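Local coordinates for protein pullulanase (Bacillus acidopullulyticus, PDB 2WAN) that hydrolyses alpha-1,6-glucosidic linkages in pullulan and probably the branch points of starch polysaccharides, as a debranching glycoside hydrolase, at residues T532-L537 with N612-D617; H423-A428 with Q543-V548; E437-D442 with G519-T524. All blocks are in the same frame, centred on the assembly; numbering follows the deposited sequence. Where two conformers were deposited one is given.

Contact 1 (T532-L537 with N612-D617)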
ATOM      1  N   THR A 532       4.285  23.090  13.918  1.00  9.59           N
ATOM      2  CA  THR A 532       4.703  24.310  13.240  1.00 11.08           C
ATOM      3  C   THR A 532       5.890  24.068  12.303  1.00 10.48           C
ATOM      4  O   THR A 532       5.909  24.570  11.175  1.00  9.81           O
ATOM      5  CB  THR A 532       5.059  25.389  14.269  1.00 10.15           C
ATOM      6  OG1 THR A 532       3.890  25.629  15.070  1.00 11.13           O
ATOM      7  CG2 THR A 532       5.489  26.688  13.564  1.00 13.57           C
ATOM      8  N   GLU A 533       6.860  23.276  12.765  1.00 10.31           N
ATOM      9  CA  GLU A 533       8.077  23.078  11.985  1.00  9.01           C
ATOM     10  C   GLU A 533       7.858  22.255  10.735  1.00 10.56           C
ATOM     11  O   GLU A 533       8.457  22.551   9.714  1.00  9.31           O
ATOM     12  CB  GLU A 533       9.224  22.520  12.844  1.00 10.46           C
ATOM     13  CG  GLU A 533       9.682  23.596  13.879  1.00  9.62           C
ATOM     14  CD  GLU A 533      10.590  23.065  14.970  1.00 12.41           C
ATOM     15  OE1 GLU A 533      11.077  21.927  14.851  1.00 12.57           O
ATOM     16  OE2 GLU A 533      10.824  23.798  15.972  1.00 13.50           O
ATOM     17  N   LEU A 534       6.984  21.253  10.804  1.00  9.46           N
ATOM     18  CA  LEU A 534       6.659  20.489   9.600  1.00  8.90           C
ATOM     19  C   LEU A 534       5.867  21.351   8.629  1.00  9.38           C
ATOM     20  O   LEU A 534       6.100  21.305   7.416  1.00 10.42           O
ATOM     21  CB  LEU A 534       5.929  19.186   9.948  1.00  8.87           C
ATOM     22  CG  LEU A 534       5.473  18.296   8.765  1.00  8.09           C
ATOM     23  CD1 LEU A 534       6.616  17.971   7.767  1.00  8.78           C
ATOM     24  CD2 LEU A 534       4.809  17.014   9.248  1.00 11.96           C
ATOM     25  N   LYS A 535       4.951  22.159   9.160  1.00  9.35           N
ATOM     26  CA  LYS A 535       4.259  23.113   8.285  1.00  9.98           C
ATOM     27  C   LYS A 535       5.256  24.055   7.619  1.00 10.07           C
ATOM     28  O   LYS A 535       5.079  24.393   6.453  1.00 10.56           O
ATOM     29  CB  LYS A 535       3.183  23.917   9.047  1.00  9.74           C
ATOM     30  CG  LYS A 535       1.986  23.092   9.462  1.00  9.70           C
ATOM     31  CD  LYS A 535       0.997  23.923  10.315  1.00  8.25           C
ATOM     32  CE  LYS A 535      -0.237  23.077  10.626  1.00  9.61           C
ATOM     33  NZ  LYS A 535      -1.112  23.747  11.649  1.00  9.49           N
ATOM     34  N   GLN A 536       6.298  24.488   8.352  1.00  9.37           N
ATOM     35  CA  GLN A 536       7.303  25.382   7.770  1.00  9.67           C
ATOM     36  C   GLN A 536       8.079  24.689   6.664  1.00  9.64           C
ATOM     37  O   GLN A 536       8.393  25.315   5.661  1.00  9.86           O
ATOM     38  CB  GLN A 536       8.249  25.931   8.845  1.00 10.84           C
ATOM     39  CG  GLN A 536       7.537  26.922   9.758  1.00 11.70           C
ATOM     40  CD  GLN A 536       8.404  27.368  10.926  1.00 15.60           C
ATOM     41  OE1 GLN A 536       8.646  26.614  11.864  1.00 14.98           O
ATOM     42  NE2 GLN A 536       8.854  28.608  10.876  1.00 27.55           N
ATOM     43  N   LEU A 537       8.379  23.401   6.846  1.00  8.20           N
ATOM     44  CA  LEU A 537       9.013  22.614   5.760  1.00  7.98           C
ATOM     45  C   LEU A 537       8.147  22.655   4.484  1.00  9.89           C
ATOM     46  O   LEU A 537       8.631  22.962   3.381  1.00 10.64           O
ATOM     47  CB  LEU A 537       9.256  21.165   6.197  1.00  6.75           C
ATOM     48  CG  LEU A 537       9.832  20.159   5.175  1.00  8.31           C
ATOM     49  CD1 LEU A 537      10.478  18.977   5.906  1.00  7.04           C
ATOM     50  CD2 LEU A 537       8.770  19.592   4.217  1.00 10.85           C
ATOM     51  N   ASN A 612      -5.770  18.538   4.699  1.00 10.96           N
ATOM     52  CA  ASN A 612      -6.436  19.767   5.140  1.00 13.16           C
ATOM     53  C   ASN A 612      -5.580  20.611   6.093  1.00 13.55           C
ATOM     54  O   ASN A 612      -5.468  21.828   5.912  1.00 13.48           O
ATOM     55  CB  ASN A 612      -7.791  19.449   5.764  1.00 12.92           C
ATOM     56  CG  ASN A 612      -8.847  19.024   4.733  1.00 23.10           C
ATOM     57  OD1 ASN A 612      -8.876  19.497   3.581  1.00 23.88           O
ATOM     58  ND2 ASN A 612      -9.734  18.124   5.158  1.00 23.85           N
ATOM     59  N   GLU A 613      -4.950  19.970   7.081  1.00  9.15           N
ATOM     60  CA  GLU A 613      -4.202  20.712   8.100  1.00 10.54           C
ATOM     61  C   GLU A 613      -2.785  21.093   7.664  1.00  8.07           C
ATOM     62  O   GLU A 613      -2.295  22.210   7.978  1.00 10.41           O
ATOM     63  CB  GLU A 613      -4.151  19.906   9.413  1.00  7.48           C
ATOM     64  CG  GLU A 613      -3.507  20.602  10.586  1.00 10.32           C
ATOM     65  CD  GLU A 613      -4.290  21.838  11.067  1.00 13.24           C
ATOM     66  OE1 GLU A 613      -5.538  21.867  10.901  1.00 13.59           O
ATOM     67  OE2 GLU A 613      -3.648  22.764  11.604  1.00 13.37           O
ATOM     68  N   TYR A 614      -2.118  20.173   6.954  1.00  9.32           N
ATOM     69  CA  TYR A 614      -0.710  20.372   6.573  1.00  9.72           C
ATOM     70  C   TYR A 614      -0.477  20.723   5.102  1.00  8.52           C
ATOM     71  O   TYR A 614       0.633  21.061   4.746  1.00 10.45           O
ATOM     72  CB  TYR A 614       0.157  19.159   6.969  1.00  8.20           C
ATOM     73  CG  TYR A 614       0.302  18.953   8.476  1.00 11.59           C
ATOM     74  CD1 TYR A 614       1.446  19.405   9.169  1.00  9.45           C
ATOM     75  CD2 TYR A 614      -0.700  18.303   9.208  1.00 10.51           C
ATOM     76  CE1 TYR A 614       1.570  19.219  10.557  1.00  9.27           C
ATOM     77  CE2 TYR A 614      -0.577  18.106  10.589  1.00 10.29           C
ATOM     78  CZ  TYR A 614       0.561  18.569  11.245  1.00  8.15           C
ATOM     79  OH  TYR A 614       0.688  18.349  12.586  1.00 10.52           O
ATOM     80  N   HIS A 615      -1.515  20.686   4.272  1.00 11.26           N
ATOM     81  CA  HIS A 615      -1.413  21.115   2.854  1.00 10.64           C
ATOM     82  C   HIS A 615      -0.458  20.195   2.073  1.00 10.72           C
ATOM     83  O   HIS A 615       0.249  20.633   1.168  1.00 11.23           O
ATOM     84  CB  HIS A 615      -0.995  22.590   2.676  1.00 11.51           C
ATOM     85  CG  HIS A 615      -1.852  23.587   3.414  1.00 12.02           C
ATOM     86  ND1 HIS A 615      -1.555  24.932   3.435  1.00 17.17           N
ATOM     87  CD2 HIS A 615      -2.958  23.437   4.189  1.00 14.50           C
ATOM     88  CE1 HIS A 615      -2.452  25.576   4.167  1.00 13.72           C
ATOM     89  NE2 HIS A 615      -3.311  24.695   4.637  1.00 17.45           N
ATOM     90  N   VAL A 616      -0.449  18.926   2.455  1.00 10.34           N
ATOM     91  CA  VAL A 616       0.363  17.972   1.700  0.50  9.14           C
ATOM     92  C   VAL A 616      -0.311  17.665   0.367  1.00 11.60           C
ATOM     93  O   VAL A 616      -1.540  17.794   0.203  1.00 12.72           O
ATOM     94  CB  VAL A 616       0.765  16.705   2.498  0.50  8.70           C
ATOM     95  CG1 VAL A 616       1.691  17.085   3.681  0.50  2.54           C
ATOM     96  CG2 VAL A 616      -0.470  15.908   2.952  0.50  7.75           C
ATOM     97  N   ASP A 617       0.530  17.346  -0.621  1.00  9.15           N
ATOM     98  CA  ASP A 617       0.100  17.296  -2.020  1.00 10.15           C
ATOM     99  C   ASP A 617      -0.134  15.877  -2.553  1.00 11.07           C
ATOM    100  O   ASP A 617      -0.575  15.699  -3.694  1.00  9.30           O
ATOM    101  CB  ASP A 617       1.163  18.000  -2.871  1.00 11.15           C
ATOM    102  CG  ASP A 617       1.440  19.408  -2.395  1.00 12.61           C
ATOM    103  OD1 ASP A 617       0.587  20.287  -2.617  1.00 12.56           O
ATOM    104  OD2 ASP A 617       2.529  19.633  -1.820  1.00 11.34           O
TER
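Lys535 and Tyr614 bury most of the surface in this contact, and their CA atoms, 5.9 Å apart, are also the nearest pair across it. The lysine side chain runs past the tyrosine ring at about a right angle. Its CG touches the rim at CD1 (3.7 Å), while CE lies over one face, 4.2 Å above the ring plane and offset toward the rim. Beyond CG the chain is fully extended, which carries the ammonium group past the ring to the carboxylate of Glu613. NZ and Glu613 OE2 form a salt bridge of 2.7 Å, approached from the anti side and 15° out of the carboxylate plane. Glu613 reaches this position by a bend at its second torsion (chi2 65°). Lys535 NZ is 5.5 Å from the centroid of the Tyr614 ring, so any cation-pi attraction is weak at most; the methylene groups do the touching. The two segments belong to helices 529-543 and 597-614, which lead into the adjacent parallel strands 547-552 and 618-621 of the catalytic (beta/alpha)8 barrel, and the contact joins these outer-layer helices side by side. Leu534, one residue earlier, adds an apolar touch: its CD2 approaches Tyr614 CD1 obliquely at 4.1 Å. Trp610, on the same helix as the tyrosine, stacks on Tyr614 and also meets Leu534. The lysine charge has further partners, since Asp415 makes a second salt bridge to NZ and Thr414 OG1 a hydrogen bond. Tyr614 is the last helical residue, and the chain turns away at His615 (phi 64°).

Contact 2 (H423-A428 with Q543-V548)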
ATOM      1  N   HIS A 423       0.340  28.119  -1.235  1.00 15.60           N
ATOM      2  CA  HIS A 423      -0.328  27.555  -2.417  1.00 17.41           C
ATOM      3  C   HIS A 423       0.098  26.096  -2.716  1.00 19.06           C
ATOM      4  O   HIS A 423       1.290  25.790  -2.791  1.00 19.96           O
ATOM      5  CB  HIS A 423      -0.084  28.454  -3.635  1.00 17.82           C
ATOM      6  CG  HIS A 423      -0.864  28.049  -4.848  1.00 19.29           C
ATOM      7  ND1 HIS A 423      -0.270  27.650  -6.028  1.00 26.11           N
ATOM      8  CD2 HIS A 423      -2.200  27.964  -5.051  1.00 18.08           C
ATOM      9  CE1 HIS A 423      -1.210  27.343  -6.908  1.00 17.67           C
ATOM     10  NE2 HIS A 423      -2.388  27.519  -6.338  1.00 22.21           N
ATOM     11  N   GLU A 424      -0.897  25.220  -2.890  1.00 18.60           N
ATOM     12  CA  GLU A 424      -0.681  23.807  -3.232  1.00 19.34           C
ATOM     13  C   GLU A 424       0.142  23.609  -4.504  1.00 19.36           C
ATOM     14  O   GLU A 424       0.100  24.429  -5.440  1.00 18.33           O
ATOM     15  CB  GLU A 424      -2.018  23.055  -3.341  1.00 19.08           C
ATOM     16  CG  GLU A 424      -3.026  23.645  -4.339  1.00 24.08           C
ATOM     17  CD  GLU A 424      -3.916  24.756  -3.752  1.00 41.79           C
ATOM     18  OE1 GLU A 424      -3.612  25.315  -2.666  1.00 41.21           O
ATOM     19  OE2 GLU A 424      -4.935  25.077  -4.397  1.00 44.73           O
ATOM     20  N   GLN A 425       0.883  22.504  -4.513  1.00 15.51           N
ATOM     21  CA  GLN A 425       1.712  22.123  -5.640  1.00 17.09           C
ATOM     22  C   GLN A 425       1.242  20.769  -6.186  1.00 18.13           C
ATOM     23  O   GLN A 425       1.833  19.714  -5.915  1.00 19.50           O
ATOM     24  CB  GLN A 425       3.185  22.101  -5.231  1.00 16.62           C
ATOM     25  CG  GLN A 425       3.783  23.471  -4.972  1.00 15.76           C
ATOM     26  CD  GLN A 425       3.722  24.390  -6.177  1.00 24.00           C
ATOM     27  OE1 GLN A 425       3.322  25.553  -6.063  1.00 28.27           O
ATOM     28  NE2 GLN A 425       4.109  23.874  -7.336  1.00 24.03           N
ATOM     29  N   THR A 426       0.139  20.824  -6.923  1.00 18.95           N
ATOM     30  CA  THR A 426      -0.520  19.649  -7.483  1.00 21.45           C
ATOM     31  C   THR A 426      -0.697  19.927  -8.969  1.00 22.82           C
ATOM     32  O   THR A 426      -1.488  20.799  -9.348  1.00 24.41           O
ATOM     33  CB  THR A 426      -1.900  19.421  -6.828  1.00 22.81           C
ATOM     34  OG1 THR A 426      -2.600  20.676  -6.723  1.00 20.63           O
ATOM     35  CG2 THR A 426      -1.740  18.857  -5.409  1.00 17.92           C
ATOM     36  N   PRO A 427       0.051  19.212  -9.824  1.00 20.30           N
ATOM     37  CA  PRO A 427      -0.046  19.488 -11.258  1.00 15.86           C
ATOM     38  C   PRO A 427      -1.299  18.875 -11.894  1.00 14.51           C
ATOM     39  O   PRO A 427      -2.075  18.198 -11.213  1.00 15.14           O
ATOM     40  CB  PRO A 427       1.207  18.820 -11.814  1.00 16.72           C
ATOM     41  CG  PRO A 427       1.364  17.632 -10.945  1.00 15.52           C
ATOM     42  CD  PRO A 427       1.023  18.135  -9.549  1.00 17.63           C
ATOM     43  N   ALA A 428      -1.479  19.113 -13.196  1.00 14.08           N
ATOM     44  CA  ALA A 428      -2.686  18.640 -13.905  1.00 14.43           C
ATOM     45  C   ALA A 428      -2.810  17.117 -13.915  1.00 14.60           C
ATOM     46  O   ALA A 428      -3.920  16.580 -13.864  1.00 15.12           O
ATOM     47  CB  ALA A 428      -2.730  19.201 -15.326  1.00 17.21           C
ATOM     48  N   GLN A 543       6.867  27.402  -1.606  1.00 12.04           N
ATOM     49  CA  GLN A 543       7.381  28.698  -2.096  1.00 13.58           C
ATOM     50  C   GLN A 543       8.355  28.528  -3.248  1.00 13.86           C
ATOM     51  O   GLN A 543       8.544  29.453  -4.036  1.00 15.30           O
ATOM     52  CB  GLN A 543       8.072  29.479  -0.982  1.00 13.24           C
ATOM     53  CG  GLN A 543       7.125  30.222  -0.047  1.00 18.88           C
ATOM     54  CD  GLN A 543       7.789  30.563   1.283  1.00 26.78           C
ATOM     55  OE1 GLN A 543       8.998  30.348   1.466  1.00 24.12           O
ATOM     56  NE2 GLN A 543       7.001  31.077   2.224  1.00 25.99           N
ATOM     57  N   GLN A 544       8.981  27.356  -3.343  1.00 12.16           N
ATOM     58  CA  GLN A 544       9.898  27.059  -4.456  1.00 14.11           C
ATOM     59  C   GLN A 544       9.223  26.207  -5.543  1.00 12.33           C
ATOM     60  O   GLN A 544       9.900  25.634  -6.407  1.00 14.29           O
ATOM     61  CB  GLN A 544      11.204  26.403  -3.933  1.00 16.46           C
ATOM     62  CG  GLN A 544      11.953  27.237  -2.857  1.00 25.89           C
ATOM     63  CD  GLN A 544      12.011  28.742  -3.148  1.00 31.64           C
ATOM     64  OE1 GLN A 544      11.691  29.563  -2.284  1.00 36.86           O
ATOM     65  NE2 GLN A 544      12.401  29.103  -4.361  1.00 31.57           N
ATOM     66  N   ARG A 545       7.884  26.139  -5.509  1.00 11.99           N
ATOM     67  CA  ARG A 545       7.096  25.354  -6.461  1.00 12.36           C
ATOM     68  C   ARG A 545       7.470  23.859  -6.425  1.00 13.09           C
ATOM     69  O   ARG A 545       7.488  23.153  -7.460  1.00 13.25           O
ATOM     70  CB  ARG A 545       7.193  25.961  -7.883  1.00 15.68           C
ATOM     71  CG  ARG A 545       6.721  27.430  -7.918  1.00 21.42           C
ATOM     72  CD  ARG A 545       7.123  28.173  -9.203  1.00 36.18           C
ATOM     73  NE  ARG A 545       8.574  28.174  -9.434  1.00 44.87           N
ATOM     74  CZ  ARG A 545       9.460  28.934  -8.785  1.00 45.71           C
ATOM     75  NH1 ARG A 545       9.081  29.786  -7.832  1.00 43.72           N
ATOM     76  NH2 ARG A 545      10.745  28.836  -9.091  1.00 43.77           N
ATOM     77  N   ILE A 546       7.765  23.381  -5.209  1.00 11.14           N
ATOM     78  CA  ILE A 546       8.030  21.958  -4.973  1.00  9.33           C
ATOM     79  C   ILE A 546       6.936  21.414  -4.050  1.00  9.95           C
ATOM     80  O   ILE A 546       6.660  21.982  -2.991  1.00  9.43           O
ATOM     81  CB  ILE A 546       9.443  21.723  -4.350  1.00 10.79           C
ATOM     82  CG1 ILE A 546      10.527  22.092  -5.369  1.00 11.06           C
ATOM     83  CG2 ILE A 546       9.633  20.237  -3.922  1.00  9.72           C
ATOM     84  CD1 ILE A 546      11.954  22.149  -4.738  1.00 12.59           C
ATOM     85  N   GLY A 547       6.328  20.309  -4.462  1.00  9.51           N
ATOM     86  CA  GLY A 547       5.284  19.644  -3.688  1.00  9.09           C
ATOM     87  C   GLY A 547       5.833  18.681  -2.662  1.00 10.96           C
ATOM     88  O   GLY A 547       7.015  18.336  -2.686  1.00 10.93           O
ATOM     89  N   VAL A 548       4.955  18.233  -1.766  1.00 10.21           N
ATOM     90  CA  VAL A 548       5.337  17.252  -0.734  1.00 10.28           C
ATOM     91  C   VAL A 548       4.373  16.068  -0.739  1.00 10.00           C
ATOM     92  O   VAL A 548       3.165  16.230  -0.503  1.00 10.53           O
ATOM     93  CB  VAL A 548       5.317  17.875   0.678  1.00 12.73           C
ATOM     94  CG1 VAL A 548       5.630  16.797   1.755  1.00 12.53           C
ATOM     95  CG2 VAL A 548       6.318  19.020   0.765  1.00 11.87           C
TER
HETATM   96  O   HOH W   1       5.422  21.080  -8.037  1.00 19.18           O
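Arg545 O accepts a hydrogen bond from a water 3.0 Å away, and the same water accepts a hydrogen bond from Gln425 NE2 (3.2 Å). This bridge is the polar link between the segments: NE2 and Arg545 O are themselves 3.5 Å apart, with an angle too poor for a direct bond. More acceptors surround this water than it has protons, so its bond to Arg545 O may not be made all the time. Gln425 supplies most of the buried surface, and its side chain lies along the opposing backbone, atom by atom. CB rests on Gly547 CA (3.6 Å), CG lies beside Ile546 O (3.8 Å), and the amide end packs on Arg545, with CD 3.5 Å from Arg545 CA. A bend at the second torsion (chi2 -60°) folds the amide back along the chain from the glycine to the arginine. Segment 543-548 is the alpha-to-beta turn of the barrel, where helix 529-543 ends and strand 547-552 begins. Arg545, with phi 59°, is the C-prime residue of a Schellman motif, in which Ile546 N bonds to Leu541 O and Arg545 N to His542 O. Gly547 then joins the barrel sheet through backbone bonds to Thr484 and Val486. At that glycine the fit is close: a beta carbon would stand 2.9 Å from Gln425 O, a clash. The arginine touches Gln425 NE2 with its CB at 3.8 Å, and its guanidinium end leads away from the contact. Asp617 OD1 accepts from the backbone N of Gln425, and His542 packs against the glutamine side chain.

Contact 3 (E437-D442 with G519-T524)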
ATOM      1  N   GLU A 437      12.761  11.082  -3.564  1.00 10.45           N
ATOM      2  CA  GLU A 437      12.587  10.484  -2.225  1.00  9.10           C
ATOM      3  C   GLU A 437      13.679  10.933  -1.249  1.00 11.17           C
ATOM      4  O   GLU A 437      14.870  10.846  -1.557  1.00 10.69           O
ATOM      5  CB  GLU A 437      12.581   8.953  -2.308  1.00 12.94           C
ATOM      6  CG  GLU A 437      12.253   8.260  -0.961  1.00 10.24           C
ATOM      7  CD  GLU A 437      12.288   6.724  -1.082  1.00 13.97           C
ATOM      8  OE1 GLU A 437      13.159   6.182  -1.801  1.00 12.17           O
ATOM      9  OE2 GLU A 437      11.465   6.063  -0.438  1.00 14.31           O
ATOM     10  N   ALA A 438      13.287  11.418  -0.075  1.00  9.17           N
ATOM     11  CA  ALA A 438      14.270  11.878   0.917  1.00 10.13           C
ATOM     12  C   ALA A 438      13.796  11.606   2.344  1.00 10.68           C
ATOM     13  O   ALA A 438      12.623  11.780   2.656  1.00 12.41           O
ATOM     14  CB  ALA A 438      14.546  13.391   0.737  1.00 10.56           C
ATOM     15  N   HIS A 439      14.728  11.182   3.197  1.00 10.22           N
ATOM     16  CA  HIS A 439      14.511  11.052   4.645  1.00  8.45           C
ATOM     17  C   HIS A 439      14.908  12.357   5.335  1.00  9.24           C
ATOM     18  O   HIS A 439      15.946  12.932   5.001  1.00  9.39           O
ATOM     19  CB  HIS A 439      15.385   9.883   5.113  1.00 10.34           C
ATOM     20  CG  HIS A 439      15.203   9.486   6.546  1.00 11.16           C
ATOM     21  ND1 HIS A 439      15.806  10.162   7.594  1.00  9.38           N
ATOM     22  CD2 HIS A 439      14.556   8.436   7.098  1.00 11.62           C
ATOM     23  CE1 HIS A 439      15.503   9.558   8.730  1.00 13.84           C
ATOM     24  NE2 HIS A 439      14.754   8.505   8.457  1.00 11.72           N
ATOM     25  N   VAL A 440      14.080  12.848   6.265  1.00  7.67           N
ATOM     26  CA  VAL A 440      14.359  14.154   6.902  1.00  8.80           C
ATOM     27  C   VAL A 440      15.727  14.207   7.596  1.00  8.56           C
ATOM     28  O   VAL A 440      16.419  15.248   7.529  1.00 11.74           O
ATOM     29  CB  VAL A 440      13.230  14.548   7.895  1.00  8.78           C
ATOM     30  CG1 VAL A 440      13.562  15.852   8.622  1.00 12.37           C
ATOM     31  CG2 VAL A 440      11.879  14.706   7.133  1.00  9.90           C
ATOM     32  N   ARG A 441      16.127  13.125   8.275  1.00  9.25           N
ATOM     33  CA  ARG A 441      17.437  13.140   8.920  1.00 10.00           C
ATOM     34  C   ARG A 441      18.554  13.076   7.857  1.00 10.72           C
ATOM     35  O   ARG A 441      19.472  13.911   7.860  1.00 10.89           O
ATOM     36  CB  ARG A 441      17.581  12.000   9.913  1.00  9.72           C
ATOM     37  CG  ARG A 441      18.891  12.075  10.700  1.00 12.76           C
ATOM     38  CD  ARG A 441      18.983  11.011  11.793  1.00 12.73           C
ATOM     39  NE  ARG A 441      20.289  11.061  12.465  1.00 10.40           N
ATOM     40  CZ  ARG A 441      20.599  11.862  13.490  1.00 15.57           C
ATOM     41  NH1 ARG A 441      19.697  12.708  14.010  1.00 13.24           N
ATOM     42  NH2 ARG A 441      21.833  11.820  14.009  1.00 14.16           N
ATOM     43  N   ASP A 442      18.452  12.133   6.918  1.00  9.65           N
ATOM     44  CA  ASP A 442      19.534  11.962   5.914  1.00 11.09           C
ATOM     45  C   ASP A 442      19.849  13.255   5.186  1.00 10.87           C
ATOM     46  O   ASP A 442      21.015  13.554   4.877  1.00  9.72           O
ATOM     47  CB  ASP A 442      19.159  10.973   4.806  1.00 11.03           C
ATOM     48  CG  ASP A 442      18.902   9.574   5.287  1.00 12.93           C
ATOM     49  OD1 ASP A 442      19.069   9.268   6.477  1.00 12.15           O
ATOM     50  OD2 ASP A 442      18.517   8.753   4.425  1.00 10.93           O
ATOM     51  N   GLY A 519       8.449  13.437  16.369  1.00 10.18           N
ATOM     52  CA  GLY A 519       9.111  14.391  17.269  1.00 10.96           C
ATOM     53  C   GLY A 519      10.602  14.532  17.059  1.00 11.91           C
ATOM     54  O   GLY A 519      11.170  15.617  17.241  1.00 10.66           O
ATOM     55  N   ALA A 520      11.246  13.431  16.667  1.00 11.58           N
ATOM     56  CA  ALA A 520      12.714  13.402  16.522  1.00 10.39           C
ATOM     57  C   ALA A 520      13.207  14.431  15.494  1.00 12.80           C
ATOM     58  O   ALA A 520      14.325  14.920  15.602  1.00 12.07           O
ATOM     59  CB  ALA A 520      13.209  11.980  16.143  1.00  9.93           C
ATOM     60  N   TYR A 521      12.354  14.783  14.528  1.00 10.62           N
ATOM     61  CA  TYR A 521      12.736  15.749  13.486  1.00  9.92           C
ATOM     62  C   TYR A 521      12.381  17.201  13.836  1.00 11.06           C
ATOM     63  O   TYR A 521      12.672  18.106  13.056  1.00 10.91           O
ATOM     64  CB  TYR A 521      12.105  15.345  12.127  1.00  9.07           C
ATOM     65  CG  TYR A 521      12.341  13.902  11.728  1.00 11.41           C
ATOM     66  CD1 TYR A 521      13.578  13.288  11.965  1.00 10.75           C
ATOM     67  CD2 TYR A 521      11.336  13.150  11.101  1.00  9.69           C
ATOM     68  CE1 TYR A 521      13.809  11.940  11.612  1.00 11.91           C
ATOM     69  CE2 TYR A 521      11.555  11.789  10.741  1.00  8.79           C
ATOM     70  CZ  TYR A 521      12.808  11.212  11.002  1.00 10.28           C
ATOM     71  OH  TYR A 521      13.046   9.903  10.659  1.00 12.64           O
ATOM     72  N   ALA A 522      11.759  17.415  15.007  1.00 10.07           N
ATOM     73  CA  ALA A 522      11.484  18.766  15.511  1.00  9.97           C
ATOM     74  C   ALA A 522      12.638  19.238  16.381  1.00  8.70           C
ATOM     75  O   ALA A 522      13.388  18.405  16.909  1.00 11.04           O
ATOM     76  CB  ALA A 522      10.191  18.766  16.325  1.00 10.18           C
ATOM     77  N   THR A 523      12.760  20.562  16.565  1.00  8.79           N
ATOM     78  CA  THR A 523      13.801  21.100  17.442  1.00  8.44           C
ATOM     79  C   THR A 523      13.565  20.716  18.917  1.00 11.05           C
ATOM     80  O   THR A 523      14.496  20.707  19.735  1.00 12.57           O
ATOM     81  CB  THR A 523      13.981  22.631  17.306  1.00 10.35           C
ATOM     82  OG1 THR A 523      12.770  23.306  17.671  1.00 12.00           O
ATOM     83  CG2 THR A 523      14.378  23.003  15.879  1.00 12.07           C
ATOM     84  N   THR A 524      12.317  20.397  19.233  1.00 11.27           N
ATOM     85  CA  THR A 524      11.953  19.848  20.540  1.00  9.36           C
ATOM     86  C   THR A 524      10.718  18.951  20.390  1.00  9.62           C
ATOM     87  O   THR A 524       9.839  19.230  19.568  1.00 10.17           O
ATOM     88  CB  THR A 524      11.646  20.967  21.581  1.00 11.01           C
ATOM     89  OG1 THR A 524      11.299  20.363  22.836  1.00 10.29           O
ATOM     90  CG2 THR A 524      10.466  21.823  21.136  1.00 11.97           C
TER
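His439 meets Tyr521 in an offset edge-to-face pair, with the tyrosine edge turned toward the imidazole face. The ring centroids are 5.6 Å apart and the planes stand at 79°. Tyr521 OH approaches the imidazole obliquely, 3.1 Å from both NE2 and CE1, and NE2 is hydrogen-bonded to Asn506 O. With CG anti to the backbone N (chi1 -174°), the imidazole can turn back on its own chain, where ND1 accepts weak bonds from Arg441 N (3.1 Å) and Asp442 N (3.4 Å). His439 is thus the N-cap of the short helix 440-444, which directly follows barrel strand 435-438 at the C-terminal end of that strand. Val440, next along, lies over a face of Tyr521: its CB is 4.0 Å from the ring centroid and 15° off the normal, a CH-pi contact. Its CG1 slips further in toward the base of the tyrosine, reaching Tyr521 CB at 3.8 Å. Arg441 adds a lesser touch, CB to Tyr521 CE1 at 4.1 Å, before its extended chain carries the guanidinium away to Asp797 and Asp503. Asn506 lies in the YNWGYDP signature of type I pullulanases, so the histidine that meets Tyr521 is also bonded to that motif. Were Tyr521 a leucine, the Val440 face contact and the ring edge against His439 would probably be lost, leaving a gap beside the N-cap. With NE2 bonded to Asn506 O and the guanidinium paired with Asp797 and Asp503, what is clear between the 519-524 loop and the chain just past strand 435-438 is ring-edge and CH-pi packing, which depends on the fit of the tyrosine ring.

How the contacts relate
All three contacts lie in or against the catalytic barrel and differ in burial. Contacts 1 and 3 are buried; contact 2 is only partly so, which suits its water-mediated link. Contact 1 joins two outer helices through a salt bridge and an aromatic ring, contact 3 rests on aromatic and CH-pi packing, and contact 2 is mostly a glutamine against backbone. Helix 529-543 of contact 1 runs into the turn and strand of contact 2, and Asp617 joins the two, its carboxylate reaching backbone N atoms on both segments of contact 2. Glu533 OE2 likewise reaches Thr523 OG1 of contact 3. Contacts 2 and 3 do not touch, yet both reach the barrel sheet.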